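Local coordinates for protein fusion DH (Streptomyces sp. MJ635-86F5, PDB 6K97) that is an engineered fusion of a split polyketide synthase dehydratase domain that probably removes water from beta-hydroxyacyl intermediates in cremimycin biosynthesis, at residues Asp45-Arg57 with Leu105-Pro119. Sequence-based numbering, arbitrary orientation.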
# COMPACT_ATOMS: atom_id res chain seq x y z
N ASP A 45 4.91 2.19 10.20
CA ASP A 45 4.31 2.44 11.50
C ASP A 45 3.76 1.15 12.17
O ASP A 45 3.25 1.22 13.29
CB ASP A 45 3.28 3.60 11.41
CG ASP A 45 1.98 3.22 10.66
OD1 ASP A 45 1.87 2.13 10.01
OD2 ASP A 45 1.02 4.05 10.79
N GLY A 46 3.93 -0.01 11.51
CA GLY A 46 3.47 -1.32 12.00
C GLY A 46 2.08 -1.73 11.47
O GLY A 46 1.53 -2.78 11.83
N GLY A 47 1.50 -0.87 10.64
CA GLY A 47 0.19 -1.13 10.03
C GLY A 47 0.37 -1.94 8.78
O GLY A 47 1.50 -2.22 8.41
N TYR A 48 -0.73 -2.36 8.17
CA TYR A 48 -0.65 -3.13 6.91
C TYR A 48 -1.57 -2.55 5.82
O TYR A 48 -2.57 -1.89 6.14
CB TYR A 48 -1.04 -4.57 7.15
CG TYR A 48 -0.08 -5.37 7.95
CD1 TYR A 48 -0.10 -5.34 9.34
CD2 TYR A 48 0.88 -6.18 7.33
CE1 TYR A 48 0.81 -6.09 10.08
CE2 TYR A 48 1.79 -6.94 8.06
CZ TYR A 48 1.76 -6.89 9.43
OH TYR A 48 2.65 -7.65 10.16
N LEU A 49 -1.24 -2.80 4.55
CA LEU A 49 -2.12 -2.45 3.42
C LEU A 49 -2.27 -3.71 2.56
O LEU A 49 -1.27 -4.34 2.23
CB LEU A 49 -1.53 -1.33 2.57
CG LEU A 49 -2.35 -0.97 1.32
CD1 LEU A 49 -3.67 -0.27 1.68
CD2 LEU A 49 -1.60 -0.10 0.32
N PHE A 50 -3.50 -4.08 2.21
CA PHE A 50 -3.72 -5.16 1.24
C PHE A 50 -4.51 -4.61 0.05
O PHE A 50 -5.42 -3.80 0.25
CB PHE A 50 -4.54 -6.24 1.85
CG PHE A 50 -3.98 -6.76 3.12
CD1 PHE A 50 -4.20 -6.11 4.30
CD2 PHE A 50 -3.21 -7.88 3.13
CE1 PHE A 50 -3.69 -6.60 5.49
CE2 PHE A 50 -2.66 -8.36 4.32
CZ PHE A 50 -2.91 -7.72 5.49
N THR A 51 -4.17 -5.02 -1.16
CA THR A 51 -4.88 -4.48 -2.33
C THR A 51 -5.24 -5.57 -3.31
O THR A 51 -4.59 -6.62 -3.37
CB THR A 51 -4.05 -3.42 -3.11
OG1 THR A 51 -2.99 -4.05 -3.87
CG2 THR A 51 -3.44 -2.41 -2.16
N GLY A 52 -6.29 -5.31 -4.08
CA GLY A 52 -6.68 -6.22 -5.16
C GLY A 52 -7.64 -5.55 -6.10
O GLY A 52 -8.21 -4.49 -5.81
N ARG A 53 -7.81 -6.18 -7.25
CA ARG A 53 -8.74 -5.71 -8.27
C ARG A 53 -9.99 -6.56 -8.14
O ARG A 53 -9.90 -7.79 -8.04
CB ARG A 53 -8.14 -5.88 -9.68
CG ARG A 53 -9.03 -5.34 -10.79
CD ARG A 53 -8.35 -5.42 -12.15
NE ARG A 53 -9.18 -4.80 -13.18
CZ ARG A 53 -10.09 -5.43 -13.93
NH1 ARG A 53 -10.30 -6.75 -13.79
NH2 ARG A 53 -10.80 -4.77 -14.83
N LEU A 54 -11.15 -5.92 -8.15
CA LEU A 54 -12.40 -6.65 -8.08
C LEU A 54 -13.35 -6.39 -9.26
O LEU A 54 -13.95 -5.32 -9.40
CB LEU A 54 -13.08 -6.31 -6.78
CG LEU A 54 -14.23 -7.21 -6.39
CD1 LEU A 54 -13.92 -8.68 -6.59
CD2 LEU A 54 -14.50 -6.92 -4.94
N ALA A 55 -13.46 -7.41 -10.12
CA ALA A 55 -14.27 -7.34 -11.33
C ALA A 55 -15.18 -8.55 -11.45
O ALA A 55 -14.77 -9.66 -11.35
CB ALA A 55 -13.38 -7.24 -12.56
N LEU A 56 -16.44 -8.32 -11.72
CA LEU A 56 -17.39 -9.41 -11.81
C LEU A 56 -16.96 -10.41 -12.88
O LEU A 56 -17.17 -11.60 -12.71
CB LEU A 56 -18.77 -8.85 -12.07
CG LEU A 56 -19.94 -9.78 -11.79
CD1 LEU A 56 -19.90 -10.35 -10.41
CD2 LEU A 56 -21.25 -9.05 -12.05
N ARG A 57 -16.33 -9.95 -13.95
CA ARG A 57 -15.91 -10.83 -15.04
C ARG A 57 -14.86 -11.80 -14.60
O ARG A 57 -14.82 -12.91 -15.11
CB ARG A 57 -15.37 -10.01 -16.21
CG ARG A 57 -16.42 -9.12 -16.86
CD ARG A 57 -15.87 -8.28 -18.00
NE ARG A 57 -15.93 -8.99 -19.28
CZ ARG A 57 -16.89 -8.85 -20.21
NH1 ARG A 57 -17.91 -8.00 -20.04
NH2 ARG A 57 -16.82 -9.57 -21.32
N LEU A 105 -21.42 -4.66 -7.85
CA LEU A 105 -20.65 -5.21 -8.96
C LEU A 105 -21.54 -5.26 -10.20
O LEU A 105 -22.76 -5.50 -10.08
CB LEU A 105 -20.16 -6.60 -8.64
CG LEU A 105 -19.18 -6.73 -7.48
CD1 LEU A 105 -19.03 -8.16 -7.01
CD2 LEU A 105 -17.83 -6.17 -7.80
N SER A 106 -20.93 -5.03 -11.35
CA SER A 106 -21.57 -5.28 -12.63
C SER A 106 -20.54 -5.77 -13.64
O SER A 106 -19.34 -5.67 -13.40
CB SER A 106 -22.28 -4.02 -13.13
OG SER A 106 -21.35 -3.13 -13.73
N THR A 107 -21.01 -6.25 -14.79
CA THR A 107 -20.10 -6.85 -15.76
C THR A 107 -19.31 -5.78 -16.48
O THR A 107 -18.31 -6.06 -17.08
CB THR A 107 -20.82 -7.73 -16.81
OG1 THR A 107 -21.85 -6.98 -17.41
CG2 THR A 107 -21.44 -8.97 -16.17
N GLN A 108 -19.79 -4.55 -16.44
CA GLN A 108 -19.17 -3.47 -17.19
C GLN A 108 -18.16 -2.69 -16.33
O GLN A 108 -17.64 -1.68 -16.78
CB GLN A 108 -20.26 -2.52 -17.73
CG GLN A 108 -21.02 -3.07 -18.96
CD GLN A 108 -20.13 -3.26 -20.20
OE1 GLN A 108 -19.86 -2.31 -20.95
NE2 GLN A 108 -19.65 -4.48 -20.40
N SER A 109 -17.89 -3.13 -15.10
CA SER A 109 -17.14 -2.30 -14.16
C SER A 109 -16.19 -3.12 -13.34
O SER A 109 -16.23 -4.36 -13.32
CB SER A 109 -18.07 -1.54 -13.24
OG SER A 109 -18.54 -2.38 -12.18
N SER A 110 -15.29 -2.42 -12.66
CA SER A 110 -14.26 -3.07 -11.87
C SER A 110 -13.66 -2.08 -10.91
O SER A 110 -13.54 -0.88 -11.21
CB SER A 110 -13.15 -3.63 -12.74
OG SER A 110 -12.38 -2.54 -13.17
N SER A 111 -13.30 -2.59 -9.73
CA SER A 111 -13.03 -1.75 -8.59
C SER A 111 -11.63 -2.03 -8.06
O SER A 111 -11.19 -3.16 -7.99
CB SER A 111 -14.06 -2.07 -7.50
OG SER A 111 -15.28 -1.38 -7.63
N LEU A 112 -10.94 -0.98 -7.65
CA LEU A 112 -9.78 -1.17 -6.79
C LEU A 112 -10.28 -1.44 -5.38
O LEU A 112 -11.04 -0.68 -4.86
CB LEU A 112 -8.86 0.03 -6.81
CG LEU A 112 -8.41 0.55 -8.17
CD1 LEU A 112 -7.26 1.50 -7.94
CD2 LEU A 112 -8.00 -0.58 -9.13
N LEU A 113 -9.82 -2.51 -4.77
CA LEU A 113 -10.22 -2.93 -3.42
C LEU A 113 -9.02 -2.88 -2.46
O LEU A 113 -7.91 -3.38 -2.76
CB LEU A 113 -10.70 -4.37 -3.51
CG LEU A 113 -11.20 -4.92 -2.20
CD1 LEU A 113 -12.42 -4.17 -1.70
CD2 LEU A 113 -11.49 -6.43 -2.36
N GLN A 114 -9.26 -2.33 -1.28
CA GLN A 114 -8.20 -2.11 -0.28
C GLN A 114 -8.67 -2.44 1.14
O GLN A 114 -9.78 -2.10 1.54
CB GLN A 114 -7.66 -0.70 -0.33
CG GLN A 114 -6.89 -0.50 -1.64
CD GLN A 114 -6.02 0.75 -1.75
OE1 GLN A 114 -6.10 1.70 -0.93
NE2 GLN A 114 -5.19 0.76 -2.80
N VAL A 115 -7.78 -3.07 1.89
CA VAL A 115 -7.94 -3.25 3.30
C VAL A 115 -6.79 -2.57 3.99
O VAL A 115 -5.65 -2.87 3.69
CB VAL A 115 -7.90 -4.74 3.66
CG1 VAL A 115 -8.12 -4.91 5.16
CG2 VAL A 115 -8.95 -5.53 2.86
N ALA A 116 -7.07 -1.65 4.92
CA ALA A 116 -6.04 -1.01 5.72
C ALA A 116 -6.13 -1.42 7.17
O ALA A 116 -7.22 -1.37 7.78
CB ALA A 116 -6.16 0.48 5.62
N VAL A 117 -4.97 -1.80 7.75
CA VAL A 117 -4.87 -2.08 9.15
C VAL A 117 -3.90 -1.13 9.89
O VAL A 117 -2.74 -0.94 9.50
CB VAL A 117 -4.37 -3.49 9.30
CG1 VAL A 117 -4.20 -3.86 10.76
CG2 VAL A 117 -5.36 -4.42 8.62
N GLY A 118 -4.37 -0.56 10.98
CA GLY A 118 -3.55 0.29 11.82
C GLY A 118 -2.54 -0.50 12.62
O GLY A 118 -2.54 -1.75 12.62
N PRO A 119 -1.65 0.23 13.32
CA PRO A 119 -0.69 -0.35 14.27
C PRO A 119 -1.38 -0.88 15.50
O PRO A 119 -2.49 -0.48 15.79
CB PRO A 119 0.19 0.85 14.69
CG PRO A 119 -0.34 2.05 13.96
CD PRO A 119 -1.65 1.72 13.35
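Ser111 O accepts a nearly straight bond from Leu54 N (2.8 Å, 170°). The CA-H of Arg53 approaches the same oxygen. This is one rung of an antiparallel strand pair in the first hot dog half of the engineered fusion. Eight backbone bonds join 48-55 to 110-117, in hydrogen-bonded pairs from Tyr48-Val117 to Leu54-Ser111. One face looks to helix 75-88, the central helix of the hot dog. There the ring edge of Phe50 meets Val117 CG2 (CE1 4.2 Å away), and Ala85 and Ile88 touch Phe50. Leu54 CD2 meets Leu113 CD2 at 4.0 Å. The opposite face is polar in part. Thr51 CG2 lies alongside Gln114, 3.7 Å from NE2, which donates a hydrogen bond to Gly28 O of the second subunit. With CG anti to the backbone N (chi1 -176°) and the chain extended to NE, Arg53 reaches Ser110. A turn at chi4 (-91°) sets one guanidinium face over Ser110 CB, 3.3 Å from Arg53 NH2. Glu135 and Glu58 form salt bridges to Arg53. A leucine in its place would probably leave both carboxylates without this counter-charge and Ser110 CB without its neighbour. Beyond the strands, Leu56 CB rests 3.5 Å from Ser106 O.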